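Long-range contacts in mRNA export factor GLE1 (Saccharomyces cerevisiae, PDB 6B4E), which works at the nuclear pore complex in mRNA export, where it binds inositol hexakisphosphate and activates the DEAD-box ATPase Dbp5: residues Pro204-Trp209 and Gln244-Gln249; Val229-Trp234 and Ala274-Leu279; Trp235-Val240 and Glu289-Met294. All coordinates share one frame; numbering follows the deposited sequence.

Contact 1 (Pro204-Trp209 and Gln244-Gln249); sequences PIALSW and QAYGNQ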
ATOM      1  N   PRO A 204       6.891   8.022  -0.839  1.00 32.56           N
ATOM      2  CA  PRO A 204       6.643   8.892  -1.996  1.00 27.80           C
ATOM      3  C   PRO A 204       6.272   8.103  -3.248  1.00 27.23           C
ATOM      4  O   PRO A 204       6.190   6.875  -3.246  1.00 29.19           O
ATOM      5  CB  PRO A 204       7.985   9.621  -2.144  1.00 27.91           C
ATOM      6  CG  PRO A 204       8.988   8.596  -1.700  1.00 37.03           C
ATOM      7  CD  PRO A 204       8.330   7.928  -0.515  1.00 37.64           C
ATOM      8  N   ILE A 205       6.032   8.848  -4.334  1.00 25.94           N
ATOM      9  CA  ILE A 205       5.462   8.263  -5.541  1.00 25.65           C
ATOM     10  C   ILE A 205       6.396   7.222  -6.151  1.00 21.19           C
ATOM     11  O   ILE A 205       5.941   6.307  -6.836  1.00 24.21           O
ATOM     12  CB  ILE A 205       5.087   9.389  -6.535  1.00 28.53           C
ATOM     13  CG1 ILE A 205       4.268   8.852  -7.707  1.00 26.60           C
ATOM     14  CG2 ILE A 205       6.316  10.125  -7.084  1.00 25.88           C
ATOM     15  CD1 ILE A 205       2.910   8.403  -7.329  1.00 27.33           C
ATOM     16  N   ALA A 206       7.708   7.325  -5.890  1.00 25.91           N
ATOM     17  CA  ALA A 206       8.638   6.293  -6.340  1.00 30.10           C
ATOM     18  C   ALA A 206       8.188   4.903  -5.908  1.00 24.93           C
ATOM     19  O   ALA A 206       8.472   3.920  -6.594  1.00 26.23           O
ATOM     20  CB  ALA A 206      10.044   6.572  -5.788  1.00 27.50           C
ATOM     21  N   LEU A 207       7.517   4.797  -4.761  1.00 24.54           N
ATOM     22  CA  LEU A 207       7.137   3.482  -4.262  1.00 28.46           C
ATOM     23  C   LEU A 207       6.045   2.854  -5.114  1.00 24.31           C
ATOM     24  O   LEU A 207       5.944   1.623  -5.170  1.00 27.02           O
ATOM     25  CB  LEU A 207       6.689   3.583  -2.808  1.00 28.77           C
ATOM     26  CG  LEU A 207       7.738   4.158  -1.845  1.00 33.53           C
ATOM     27  CD1 LEU A 207       7.263   3.975  -0.416  1.00 34.89           C
ATOM     28  CD2 LEU A 207       9.103   3.517  -2.044  1.00 32.00           C
ATOM     29  N   SER A 208       5.220   3.679  -5.776  1.00 22.29           N
ATOM     30  CA  SER A 208       4.280   3.171  -6.765  1.00 21.52           C
ATOM     31  C   SER A 208       4.998   2.680  -8.006  1.00 26.92           C
ATOM     32  O   SER A 208       4.588   1.674  -8.594  1.00 26.78           O
ATOM     33  CB  SER A 208       3.256   4.240  -7.163  1.00 27.57           C
ATOM     34  OG  SER A 208       2.186   4.304  -6.239  1.00 24.95           O
ATOM     35  N   TRP A 209       6.043   3.390  -8.454  1.00 23.41           N
ATOM     36  CA  TRP A 209       6.848   2.855  -9.544  1.00 23.96           C
ATOM     37  C   TRP A 209       7.376   1.466  -9.185  1.00 19.76           C
ATOM     38  O   TRP A 209       7.263   0.534  -9.987  1.00 26.26           O
ATOM     39  CB  TRP A 209       8.004   3.805  -9.903  1.00 23.11           C
ATOM     40  CG  TRP A 209       8.789   3.301 -11.081  1.00 23.05           C
ATOM     41  CD1 TRP A 209       9.761   2.344 -11.060  1.00 27.71           C
ATOM     42  CD2 TRP A 209       8.675   3.719 -12.452  1.00 22.59           C
ATOM     43  NE1 TRP A 209      10.242   2.123 -12.315  1.00 25.48           N
ATOM     44  CE2 TRP A 209       9.593   2.947 -13.196  1.00 22.28           C
ATOM     45  CE3 TRP A 209       7.883   4.649 -13.118  1.00 22.66           C
ATOM     46  CZ2 TRP A 209       9.740   3.074 -14.572  1.00 25.52           C
ATOM     47  CZ3 TRP A 209       8.034   4.780 -14.493  1.00 20.51           C
ATOM     48  CH2 TRP A 209       8.957   3.997 -15.204  1.00 21.83           C
ATOM     49  N   GLN A 244       1.223  12.223 -14.051  1.00 18.68           N
ATOM     50  CA  GLN A 244       1.762  13.551 -13.767  1.00 19.25           C
ATOM     51  C   GLN A 244       3.223  13.471 -13.373  1.00 21.47           C
ATOM     52  O   GLN A 244       4.040  14.316 -13.776  1.00 21.80           O
ATOM     53  CB  GLN A 244       0.952  14.223 -12.658  1.00 24.65           C
ATOM     54  CG  GLN A 244      -0.457  14.550 -13.106  1.00 23.91           C
ATOM     55  CD  GLN A 244      -1.380  15.000 -11.978  1.00 25.15           C
ATOM     56  OE1 GLN A 244      -1.050  14.933 -10.793  1.00 26.48           O
ATOM     57  NE2 GLN A 244      -2.572  15.414 -12.354  1.00 30.09           N
ATOM     58  N   ALA A 245       3.568  12.456 -12.589  1.00 19.89           N
ATOM     59  CA  ALA A 245       4.909  12.368 -12.029  1.00 20.38           C
ATOM     60  C   ALA A 245       5.921  11.933 -13.080  1.00 22.49           C
ATOM     61  O   ALA A 245       7.023  12.487 -13.147  1.00 24.56           O
ATOM     62  CB  ALA A 245       4.921  11.389 -10.856  1.00 21.94           C
ATOM     63  N   TYR A 246       5.588  10.919 -13.887  1.00 19.10           N
ATOM     64  CA  TYR A 246       6.582  10.295 -14.757  1.00 17.91           C
ATOM     65  C   TYR A 246       6.226  10.318 -16.241  1.00 23.36           C
ATOM     66  O   TYR A 246       6.951   9.704 -17.038  1.00 21.82           O
ATOM     67  CB  TYR A 246       6.828   8.842 -14.308  1.00 20.52           C
ATOM     68  CG  TYR A 246       7.312   8.691 -12.882  1.00 23.98           C
ATOM     69  CD1 TYR A 246       8.506   9.230 -12.468  1.00 22.44           C
ATOM     70  CD2 TYR A 246       6.560   7.972 -11.938  1.00 25.34           C
ATOM     71  CE1 TYR A 246       8.951   9.087 -11.146  1.00 21.45           C
ATOM     72  CE2 TYR A 246       7.003   7.826 -10.628  1.00 26.17           C
ATOM     73  CZ  TYR A 246       8.190   8.385 -10.236  1.00 25.53           C
ATOM     74  OH  TYR A 246       8.638   8.238  -8.932  1.00 29.02           O
ATOM     75  N   GLY A 247       5.122  10.963 -16.621  1.00 19.80           N
ATOM     76  CA  GLY A 247       4.845  11.254 -18.024  1.00 23.13           C
ATOM     77  C   GLY A 247       4.952  10.057 -18.947  1.00 18.57           C
ATOM     78  O   GLY A 247       4.278   9.026 -18.760  1.00 20.19           O
ATOM     79  N   ASN A 248       5.775  10.205 -19.996  1.00 18.86           N
ATOM     80  CA  ASN A 248       5.882   9.162 -21.010  1.00 18.66           C
ATOM     81  C   ASN A 248       6.385   7.851 -20.419  1.00 23.23           C
ATOM     82  O   ASN A 248       6.049   6.773 -20.925  1.00 22.99           O
ATOM     83  CB  ASN A 248       6.803   9.619 -22.156  1.00 17.37           C
ATOM     84  CG  ASN A 248       8.248   9.721 -21.743  1.00 22.94           C
ATOM     85  OD1 ASN A 248       8.597  10.397 -20.767  1.00 23.16           O
ATOM     86  ND2 ASN A 248       9.114   9.053 -22.496  1.00 23.17           N
ATOM     87  N   GLN A 249       7.198   7.914 -19.363  1.00 18.80           N
ATOM     88  CA  GLN A 249       7.707   6.688 -18.754  1.00 19.27           C
ATOM     89  C   GLN A 249       6.622   5.997 -17.946  1.00 23.32           C
ATOM     90  O   GLN A 249       6.465   4.771 -18.015  1.00 19.69           O
ATOM     91  CB  GLN A 249       8.933   7.001 -17.894  1.00 19.13           C
ATOM     92  CG  GLN A 249      10.021   7.772 -18.641  1.00 21.71           C
ATOM     93  CD  GLN A 249      10.730   6.943 -19.717  1.00 25.70           C
ATOM     94  OE1 GLN A 249      10.443   5.762 -19.901  1.00 20.95           O
ATOM     95  NE2 GLN A 249      11.668   7.570 -20.426  1.00 26.36           N
TER
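Tyr246 reaches from helix 225-264 to the start of helix 206-216, and its ring carries most of this contact. On one face sits the six-membered ring of Trp209, an edge-to-face pair with centroids 5.3 Å apart and planes at 73°; Trp209 CE3 comes closest, 3.8 Å from Tyr246 CD2. The opposite face holds Ala245 CB from the same helix, displaced toward the rim. At the tip, Ala206 CA lies at the ring's edge near its plane, 3.2 Å from Tyr246 OH, and Ile205 meets the tyrosine tip to tip, CG2 at 3.5 Å from OH. The other branch of Ile205, CG1, packs on Ala245 CB at 4.1 Å. Trp209, with CG anti to its backbone N (chi1 -177°), runs its ring on toward Gln249, where CH2 touches Gln249 CB at 4.0 Å.

Behind these, the helix is kinked: Gly247 takes a positive phi, and Gln249 follows on the far side of the break. The polar ends of Trp209 and Gln249 bond to the backbone of a chain of another protein, consistent with this region's known role in binding partners. Farther in, Ile205 rests on Thr187 and Arg188 of helix 169-188, and Phe242 meets Tyr246 from within helix 225-264.

Contact 2 (Val229-Trp234 and Ala274-Leu279); sequences VILGSW and ARLRIL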
ATOM      1  N   VAL A 229      -5.867  -7.512  -9.519  1.00 20.86           N
ATOM      2  CA  VAL A 229      -6.772  -6.804  -8.627  1.00 23.51           C
ATOM      3  C   VAL A 229      -6.071  -5.609  -7.990  1.00 22.05           C
ATOM      4  O   VAL A 229      -6.602  -4.497  -7.995  1.00 21.49           O
ATOM      5  CB  VAL A 229      -7.341  -7.760  -7.560  1.00 25.48           C
ATOM      6  CG1 VAL A 229      -8.156  -6.979  -6.528  1.00 26.53           C
ATOM      7  CG2 VAL A 229      -8.224  -8.798  -8.214  1.00 24.93           C
ATOM      8  N   ILE A 230      -4.898  -5.821  -7.388  1.00 21.74           N
ATOM      9  CA  ILE A 230      -4.278  -4.707  -6.682  1.00 21.07           C
ATOM     10  C   ILE A 230      -3.819  -3.645  -7.675  1.00 20.65           C
ATOM     11  O   ILE A 230      -3.815  -2.453  -7.345  1.00 23.01           O
ATOM     12  CB  ILE A 230      -3.133  -5.174  -5.764  1.00 25.76           C
ATOM     13  CG1 ILE A 230      -1.973  -5.770  -6.553  1.00 23.43           C
ATOM     14  CG2 ILE A 230      -3.666  -6.168  -4.715  1.00 31.22           C
ATOM     15  CD1 ILE A 230      -0.903  -4.741  -6.925  1.00 24.33           C
ATOM     16  N   LEU A 231      -3.438  -4.038  -8.899  1.00 21.56           N
ATOM     17  CA  LEU A 231      -3.065  -3.041  -9.902  1.00 17.63           C
ATOM     18  C   LEU A 231      -4.266  -2.199 -10.315  1.00 22.57           C
ATOM     19  O   LEU A 231      -4.130  -1.001 -10.584  1.00 22.14           O
ATOM     20  CB  LEU A 231      -2.435  -3.717 -11.128  1.00 21.35           C
ATOM     21  CG  LEU A 231      -1.007  -4.261 -10.962  1.00 26.89           C
ATOM     22  CD1 LEU A 231      -0.552  -5.016 -12.202  1.00 23.86           C
ATOM     23  CD2 LEU A 231      -0.044  -3.138 -10.651  1.00 27.36           C
ATOM     24  N   GLY A 232      -5.448  -2.802 -10.381  1.00 17.90           N
ATOM     25  CA  GLY A 232      -6.641  -2.028 -10.691  1.00 19.17           C
ATOM     26  C   GLY A 232      -7.051  -1.125  -9.545  1.00 25.49           C
ATOM     27  O   GLY A 232      -7.449   0.023  -9.759  1.00 21.16           O
ATOM     28  N   SER A 233      -6.958  -1.627  -8.303  1.00 19.44           N
ATOM     29  CA  SER A 233      -7.188  -0.760  -7.159  1.00 16.65           C
ATOM     30  C   SER A 233      -6.189   0.387  -7.141  1.00 18.85           C
ATOM     31  O   SER A 233      -6.548   1.535  -6.833  1.00 21.29           O
ATOM     32  CB  SER A 233      -7.070  -1.566  -5.865  1.00 21.91           C
ATOM     33  OG  SER A 233      -8.077  -2.553  -5.838  1.00 21.51           O
ATOM     34  N   TRP A 234      -4.911   0.073  -7.400  1.00 20.02           N
ATOM     35  CA  TRP A 234      -3.877   1.096  -7.502  1.00 20.29           C
ATOM     36  C   TRP A 234      -4.239   2.130  -8.559  1.00 18.88           C
ATOM     37  O   TRP A 234      -4.150   3.342  -8.322  1.00 19.41           O
ATOM     38  CB  TRP A 234      -2.530   0.450  -7.835  1.00 22.54           C
ATOM     39  CG  TRP A 234      -1.489   1.488  -8.105  1.00 19.84           C
ATOM     40  CD1 TRP A 234      -0.661   2.076  -7.195  1.00 20.65           C
ATOM     41  CD2 TRP A 234      -1.204   2.106  -9.366  1.00 18.00           C
ATOM     42  NE1 TRP A 234       0.120   3.018  -7.810  1.00 20.35           N
ATOM     43  CE2 TRP A 234      -0.192   3.060  -9.138  1.00 19.38           C
ATOM     44  CE3 TRP A 234      -1.705   1.947 -10.659  1.00 20.95           C
ATOM     45  CZ2 TRP A 234       0.338   3.837 -10.157  1.00 24.18           C
ATOM     46  CZ3 TRP A 234      -1.177   2.730 -11.675  1.00 21.93           C
ATOM     47  CH2 TRP A 234      -0.189   3.662 -11.409  1.00 16.33           C
ATOM     48  N   ALA A 274      -9.337  -8.602 -16.635  1.00 21.22           N
ATOM     49  CA  ALA A 274     -10.373  -7.991 -17.469  1.00 23.26           C
ATOM     50  C   ALA A 274     -10.645  -6.557 -17.041  1.00 20.58           C
ATOM     51  O   ALA A 274     -10.789  -5.663 -17.891  1.00 21.63           O
ATOM     52  CB  ALA A 274     -11.654  -8.823 -17.402  1.00 29.35           C
ATOM     53  N   ARG A 275     -10.701  -6.311 -15.730  1.00 21.54           N
ATOM     54  CA  ARG A 275     -10.958  -4.954 -15.258  1.00 19.59           C
ATOM     55  C   ARG A 275      -9.777  -4.032 -15.540  1.00 15.57           C
ATOM     56  O   ARG A 275      -9.968  -2.855 -15.880  1.00 20.34           O
ATOM     57  CB  ARG A 275     -11.281  -4.939 -13.769  1.00 21.48           C
ATOM     58  CG  ARG A 275     -11.928  -3.609 -13.387  1.00 26.86           C
ATOM     59  CD  ARG A 275     -12.468  -3.626 -11.988  1.00 36.79           C
ATOM     60  NE  ARG A 275     -11.462  -3.180 -11.033  1.00 27.89           N
ATOM     61  CZ  ARG A 275     -11.155  -1.909 -10.816  1.00 30.90           C
ATOM     62  NH1 ARG A 275     -10.233  -1.600  -9.921  1.00 23.79           N
ATOM     63  NH2 ARG A 275     -11.765  -0.945 -11.499  1.00 28.18           N
ATOM     64  N   LEU A 276      -8.548  -4.532 -15.391  1.00 18.72           N
ATOM     65  CA  LEU A 276      -7.388  -3.699 -15.698  1.00 22.76           C
ATOM     66  C   LEU A 276      -7.381  -3.318 -17.172  1.00 21.58           C
ATOM     67  O   LEU A 276      -7.041  -2.186 -17.530  1.00 21.37           O
ATOM     68  CB  LEU A 276      -6.092  -4.423 -15.330  1.00 21.49           C
ATOM     69  CG  LEU A 276      -4.819  -3.570 -15.349  1.00 20.86           C
ATOM     70  CD1 LEU A 276      -4.915  -2.417 -14.364  1.00 24.05           C
ATOM     71  CD2 LEU A 276      -3.580  -4.413 -15.032  1.00 23.67           C
ATOM     72  N   ARG A 277      -7.770  -4.249 -18.047  1.00 20.04           N
ATOM     73  CA  ARG A 277      -7.828  -3.910 -19.464  1.00 23.10           C
ATOM     74  C   ARG A 277      -8.894  -2.848 -19.727  1.00 23.57           C
ATOM     75  O   ARG A 277      -8.707  -1.976 -20.577  1.00 23.33           O
ATOM     76  CB  ARG A 277      -8.086  -5.164 -20.300  1.00 27.88           C
ATOM     77  CG  ARG A 277      -8.317  -4.860 -21.778  1.00 47.10           C
ATOM     78  CD  ARG A 277      -8.239  -6.102 -22.645  1.00 48.24           C
ATOM     79  NE  ARG A 277      -6.905  -6.690 -22.658  1.00 41.06           N
ATOM     80  CZ  ARG A 277      -5.909  -6.294 -23.447  1.00 40.82           C
ATOM     81  NH1 ARG A 277      -4.730  -6.906 -23.381  1.00 34.44           N
ATOM     82  NH2 ARG A 277      -6.082  -5.291 -24.301  1.00 43.24           N
ATOM     83  N   ILE A 278     -10.021  -2.903 -19.008  1.00 20.17           N
ATOM     84  CA  ILE A 278     -11.050  -1.868 -19.153  1.00 20.04           C
ATOM     85  C   ILE A 278     -10.505  -0.501 -18.739  1.00 22.14           C
ATOM     86  O   ILE A 278     -10.813   0.523 -19.376  1.00 21.02           O
ATOM     87  CB  ILE A 278     -12.298  -2.254 -18.332  1.00 22.77           C
ATOM     88  CG1 ILE A 278     -12.988  -3.471 -18.980  1.00 31.39           C
ATOM     89  CG2 ILE A 278     -13.240  -1.072 -18.176  1.00 32.96           C
ATOM     90  CD1 ILE A 278     -13.536  -3.231 -20.365  1.00 60.18           C
ATOM     91  N   LEU A 279      -9.703  -0.461 -17.662  1.00 19.96           N
ATOM     92  CA  LEU A 279      -9.081   0.792 -17.231  1.00 18.01           C
ATOM     93  C   LEU A 279      -8.098   1.300 -18.277  1.00 17.50           C
ATOM     94  O   LEU A 279      -8.063   2.509 -18.583  1.00 19.91           O
ATOM     95  CB  LEU A 279      -8.375   0.606 -15.891  1.00 22.17           C
ATOM     96  CG  LEU A 279      -9.290   0.339 -14.693  1.00 18.05           C
ATOM     97  CD1 LEU A 279      -8.544  -0.050 -13.465  1.00 19.77           C
ATOM     98  CD2 LEU A 279     -10.165   1.560 -14.362  1.00 22.76           C
TER
HETATM   99  O   HOH W   1      -9.717  -3.680  -7.756  1.00 26.81           O
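The guanidinium of Arg275 has Ser233 N at its edge, near its plane, with NH1 3.7 Å away, while Gly232 O approaches obliquely, 3.2 Å from NH1. The Trp234 indole has Leu231 O in plane at its edge and turns to Leu180 and Ala184 of helix 169-188. Arg275 leaves its helix with CG anti to the backbone N and bends at chi3 (90°), which carries NH1 over Gly232. There it donates to a water at 3.0 Å that also bonds Val229 O and Ser233 OG.

Alongside, the two helices run at 30° with axes 9.0 Å apart, and Gly232 lets them close in: its CA is 5.3 Å from Leu276 CA. Leu276 straddles the crossing, CD1 4.0 Å from Gly232 N and CD2 4.1 Å from Leu231 CB. An alanine in place of Leu276 would remove both methyls and would probably loosen the seam against Leu231 and Gly232. Leu279 CD1 covers Gly232 O from the next turn.

The seam is therefore apolar along the leucines, with one charged end. NH1 has its strongest partner in Asp236, a salt bridge, so the positive charge is likely to be balanced there, and the water carries its polar link on to the helix backbone.

Contact 3 (Trp235-Val240 and Glu289-Met294); sequences WDAAAV and ESFPEM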
ATOM      1  N   TRP A 235      -4.644   1.660  -9.741  1.00 18.54           N
ATOM      2  CA  TRP A 235      -4.955   2.540 -10.868  1.00 20.85           C
ATOM      3  C   TRP A 235      -6.051   3.540 -10.518  1.00 17.85           C
ATOM      4  O   TRP A 235      -5.896   4.747 -10.739  1.00 19.82           O
ATOM      5  CB  TRP A 235      -5.372   1.679 -12.054  1.00 16.70           C
ATOM      6  CG  TRP A 235      -5.539   2.338 -13.405  1.00 20.02           C
ATOM      7  CD1 TRP A 235      -6.430   3.309 -13.760  1.00 15.06           C
ATOM      8  CD2 TRP A 235      -4.825   1.996 -14.589  1.00 16.79           C
ATOM      9  NE1 TRP A 235      -6.309   3.598 -15.108  1.00 20.69           N
ATOM     10  CE2 TRP A 235      -5.317   2.804 -15.632  1.00 18.37           C
ATOM     11  CE3 TRP A 235      -3.797   1.089 -14.864  1.00 18.39           C
ATOM     12  CZ2 TRP A 235      -4.838   2.710 -16.937  1.00 21.49           C
ATOM     13  CZ3 TRP A 235      -3.312   1.009 -16.158  1.00 22.98           C
ATOM     14  CH2 TRP A 235      -3.830   1.814 -17.177  1.00 19.72           C
ATOM     15  N   ASP A 236      -7.163   3.050  -9.969  1.00 18.55           N
ATOM     16  CA  ASP A 236      -8.270   3.922  -9.591  1.00 18.23           C
ATOM     17  C   ASP A 236      -7.839   4.965  -8.571  1.00 20.78           C
ATOM     18  O   ASP A 236      -8.407   6.063  -8.531  1.00 20.29           O
ATOM     19  CB  ASP A 236      -9.437   3.100  -9.024  1.00 18.71           C
ATOM     20  CG  ASP A 236     -10.262   2.407 -10.097  1.00 25.37           C
ATOM     21  OD1 ASP A 236     -10.761   1.302  -9.813  1.00 26.09           O
ATOM     22  OD2 ASP A 236     -10.447   2.967 -11.188  1.00 26.99           O
ATOM     23  N   ALA A 237      -6.863   4.632  -7.719  1.00 21.79           N
ATOM     24  CA  ALA A 237      -6.380   5.526  -6.678  1.00 19.47           C
ATOM     25  C   ALA A 237      -5.292   6.502  -7.126  1.00 22.25           C
ATOM     26  O   ALA A 237      -5.159   7.569  -6.514  1.00 22.29           O
ATOM     27  CB  ALA A 237      -5.805   4.715  -5.509  1.00 20.38           C
ATOM     28  N   ALA A 238      -4.482   6.162  -8.152  1.00 19.96           N
ATOM     29  CA  ALA A 238      -3.248   6.913  -8.369  1.00 17.44           C
ATOM     30  C   ALA A 238      -2.803   7.042  -9.819  1.00 17.94           C
ATOM     31  O   ALA A 238      -1.809   7.730 -10.058  1.00 20.71           O
ATOM     32  CB  ALA A 238      -2.117   6.268  -7.553  1.00 20.96           C
ATOM     33  N   ALA A 239      -3.492   6.451 -10.803  1.00 19.63           N
ATOM     34  CA  ALA A 239      -2.954   6.492 -12.169  1.00 17.04           C
ATOM     35  C   ALA A 239      -2.821   7.923 -12.691  1.00 18.54           C
ATOM     36  O   ALA A 239      -1.826   8.262 -13.352  1.00 17.80           O
ATOM     37  CB  ALA A 239      -3.813   5.656 -13.113  1.00 18.48           C
ATOM     38  N   VAL A 240      -3.806   8.775 -12.420  1.00 17.78           N
ATOM     39  CA  VAL A 240      -3.734  10.165 -12.878  1.00 15.47           C
ATOM     40  C   VAL A 240      -2.450  10.828 -12.389  1.00 19.17           C
ATOM     41  O   VAL A 240      -1.742  11.510 -13.143  1.00 21.13           O
ATOM     42  CB  VAL A 240      -4.978  10.936 -12.400  1.00 18.01           C
ATOM     43  CG1 VAL A 240      -4.750  12.446 -12.481  1.00 20.24           C
ATOM     44  CG2 VAL A 240      -6.179  10.491 -13.221  1.00 21.81           C
ATOM     45  N   GLU A 289     -10.475   8.059 -15.032  1.00 19.53           N
ATOM     46  CA  GLU A 289     -11.137   8.568 -13.839  1.00 18.45           C
ATOM     47  C   GLU A 289     -10.177   8.664 -12.659  1.00 18.42           C
ATOM     48  O   GLU A 289      -9.154   7.977 -12.585  1.00 21.29           O
ATOM     49  CB  GLU A 289     -12.300   7.665 -13.444  1.00 29.87           C
ATOM     50  CG  GLU A 289     -13.455   7.710 -14.419  1.00 52.72           C
ATOM     51  CD  GLU A 289     -14.616   6.823 -13.988  1.00 56.23           C
ATOM     52  OE1 GLU A 289     -15.225   6.184 -14.866  1.00 58.58           O
ATOM     53  OE2 GLU A 289     -14.914   6.762 -12.779  1.00 59.03           O
ATOM     54  N   SER A 290     -10.541   9.544 -11.734  1.00 18.95           N
ATOM     55  CA  SER A 290      -9.890   9.651 -10.437  1.00 16.75           C
ATOM     56  C   SER A 290     -10.984   9.874  -9.408  1.00 19.36           C
ATOM     57  O   SER A 290     -12.103  10.272  -9.740  1.00 21.97           O
ATOM     58  CB  SER A 290      -8.859  10.777 -10.409  1.00 20.33           C
ATOM     59  OG  SER A 290      -9.418  11.992 -10.891  1.00 25.67           O
ATOM     60  N   PHE A 291     -10.665   9.607  -8.143  1.00 22.83           N
ATOM     61  CA  PHE A 291     -11.649   9.831  -7.103  1.00 19.48           C
ATOM     62  C   PHE A 291     -12.017  11.309  -7.045  1.00 24.12           C
ATOM     63  O   PHE A 291     -11.143  12.174  -7.201  1.00 24.65           O
ATOM     64  CB  PHE A 291     -11.117   9.376  -5.735  1.00 20.19           C
ATOM     65  CG  PHE A 291     -10.867   7.888  -5.641  1.00 18.48           C
ATOM     66  CD1 PHE A 291     -11.657   6.995  -6.351  1.00 27.58           C
ATOM     67  CD2 PHE A 291      -9.860   7.382  -4.821  1.00 22.85           C
ATOM     68  CE1 PHE A 291     -11.440   5.624  -6.261  1.00 27.21           C
ATOM     69  CE2 PHE A 291      -9.639   6.020  -4.732  1.00 25.41           C
ATOM     70  CZ  PHE A 291     -10.438   5.141  -5.452  1.00 27.29           C
ATOM     71  N   PRO A 292     -13.286  11.636  -6.822  1.00 24.31           N
ATOM     72  CA  PRO A 292     -13.677  13.049  -6.745  1.00 35.90           C
ATOM     73  C   PRO A 292     -12.898  13.795  -5.669  1.00 35.61           C
ATOM     74  O   PRO A 292     -12.596  13.256  -4.603  1.00 29.49           O
ATOM     75  CB  PRO A 292     -15.173  12.987  -6.413  1.00 47.42           C
ATOM     76  CG  PRO A 292     -15.616  11.646  -6.862  1.00 36.04           C
ATOM     77  CD  PRO A 292     -14.443  10.739  -6.634  1.00 27.46           C
ATOM     78  N   GLU A 293     -12.577  15.050  -5.969  1.00 29.44           N
ATOM     79  CA  GLU A 293     -11.920  15.917  -5.004  1.00 41.04           C
ATOM     80  C   GLU A 293     -12.747  16.007  -3.733  1.00 49.33           C
ATOM     81  O   GLU A 293     -13.977  15.970  -3.763  1.00 35.56           O
ATOM     82  CB  GLU A 293     -11.730  17.318  -5.590  1.00 60.18           C
ATOM     83  CG  GLU A 293     -10.711  17.401  -6.717  1.00 72.47           C
ATOM     84  CD  GLU A 293      -9.282  17.465  -6.212  1.00 91.40           C
ATOM     85  OE1 GLU A 293      -8.453  16.657  -6.686  1.00105.70           O
ATOM     86  OE2 GLU A 293      -8.989  18.326  -5.350  1.00 81.11           O
ATOM     87  N   MET A 294     -12.068  16.142  -2.604  1.00 40.41           N
ATOM     88  CA  MET A 294     -12.792  16.302  -1.355  1.00 47.93           C
ATOM     89  C   MET A 294     -13.465  17.667  -1.319  1.00 48.63           C
ATOM     90  O   MET A 294     -12.957  18.643  -1.867  1.00 50.03           O
ATOM     91  CB  MET A 294     -11.849  16.110  -0.175  1.00 45.47           C
ATOM     92  CG  MET A 294     -11.731  14.635   0.183  1.00 38.51           C
ATOM     93  SD  MET A 294     -10.546  14.242   1.436  1.00 44.76           S
ATOM     94  CE  MET A 294     -11.496  14.727   2.873  1.00 38.60           C
TER
HETATM   95  O   HOH W   2      -6.598   7.514 -11.427  1.00 19.89           O
HETATM   96  O   HOH W   3      -8.118   8.671  -7.444  1.00 20.93           O
HETATM   97  O   HOH W   4      -9.485   4.935 -12.806  1.00 23.89           O
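After helix 271-284 the chain runs out as an extended tail without helix or strand, and here that tail is laid across helix 225-264 and tied to it largely through water. The direct packing is Phe291 on Ala237 and the Asp236 carbonyl, and Val240 on Ser290. Phe291, its CG anti to the carbonyl carbon (chi1 -65°), lays its ring so that Asp236 O stands 3.7 Å above the ring plane, over its centre. The same ring brings CE2 to 3.8 Å from Ala237 CA, with Ala237 CB next to it. Val240 CG2, which is anti to its own carbonyl carbon, touches Ser290 CB at 3.9 Å and lies equally near the carbonyl oxygen of Glu289.

Three waters bridge the polar backbone atoms. One accepts the N-H of Val240 and lies within bonding distance of Trp235 O and Glu289 O. A second accepts the N-H of Phe291, 2.8 Å from its N, and lies within bonding distance of Asp236 O. The third joins Asp236 OD2, at 2.7 Å, to Glu289 O, so this one carbonyl oxygen has two waters beside it. Trp235 O is also gripped by Ala239 N and Ala238 N, where the helix departs from regular geometry: Ala238 has phi -148°. The other carboxylate oxygen of Asp236, OD1, is taken by a salt bridge to Arg275, which probably keeps the acid ionised.

Around the contact, Trp235 packs on Leu276, Leu279 and Trp283 of helix 271-284. Ala237 and Phe291 both reach Ile185 of helix 169-188, and farther along the tail Met294 settles on helix 108-121.

All three contacts share helix 225-264, and they follow one another along it: contact 2 uses 229-234, contact 3 uses 235-240 and contact 1 uses 244-249. Their centres lie 13 to 17 Å apart. The partners come from both sides in sequence, helix 206-216 before it and then helix 271-284 and the tail after it, so the pairings cross along the chain. Contacts 2 and 3 are fused by the Arg275 to Asp236 salt bridge, and a probable hydrogen bond from Trp234 NE1 to Ser208 OG joins contacts 1 and 2. One long helix thus gathers helix 206-216, helix 271-284 and the tail in this mainly helical C-terminal part of GLE1, with contact 1 at the interface with another protein.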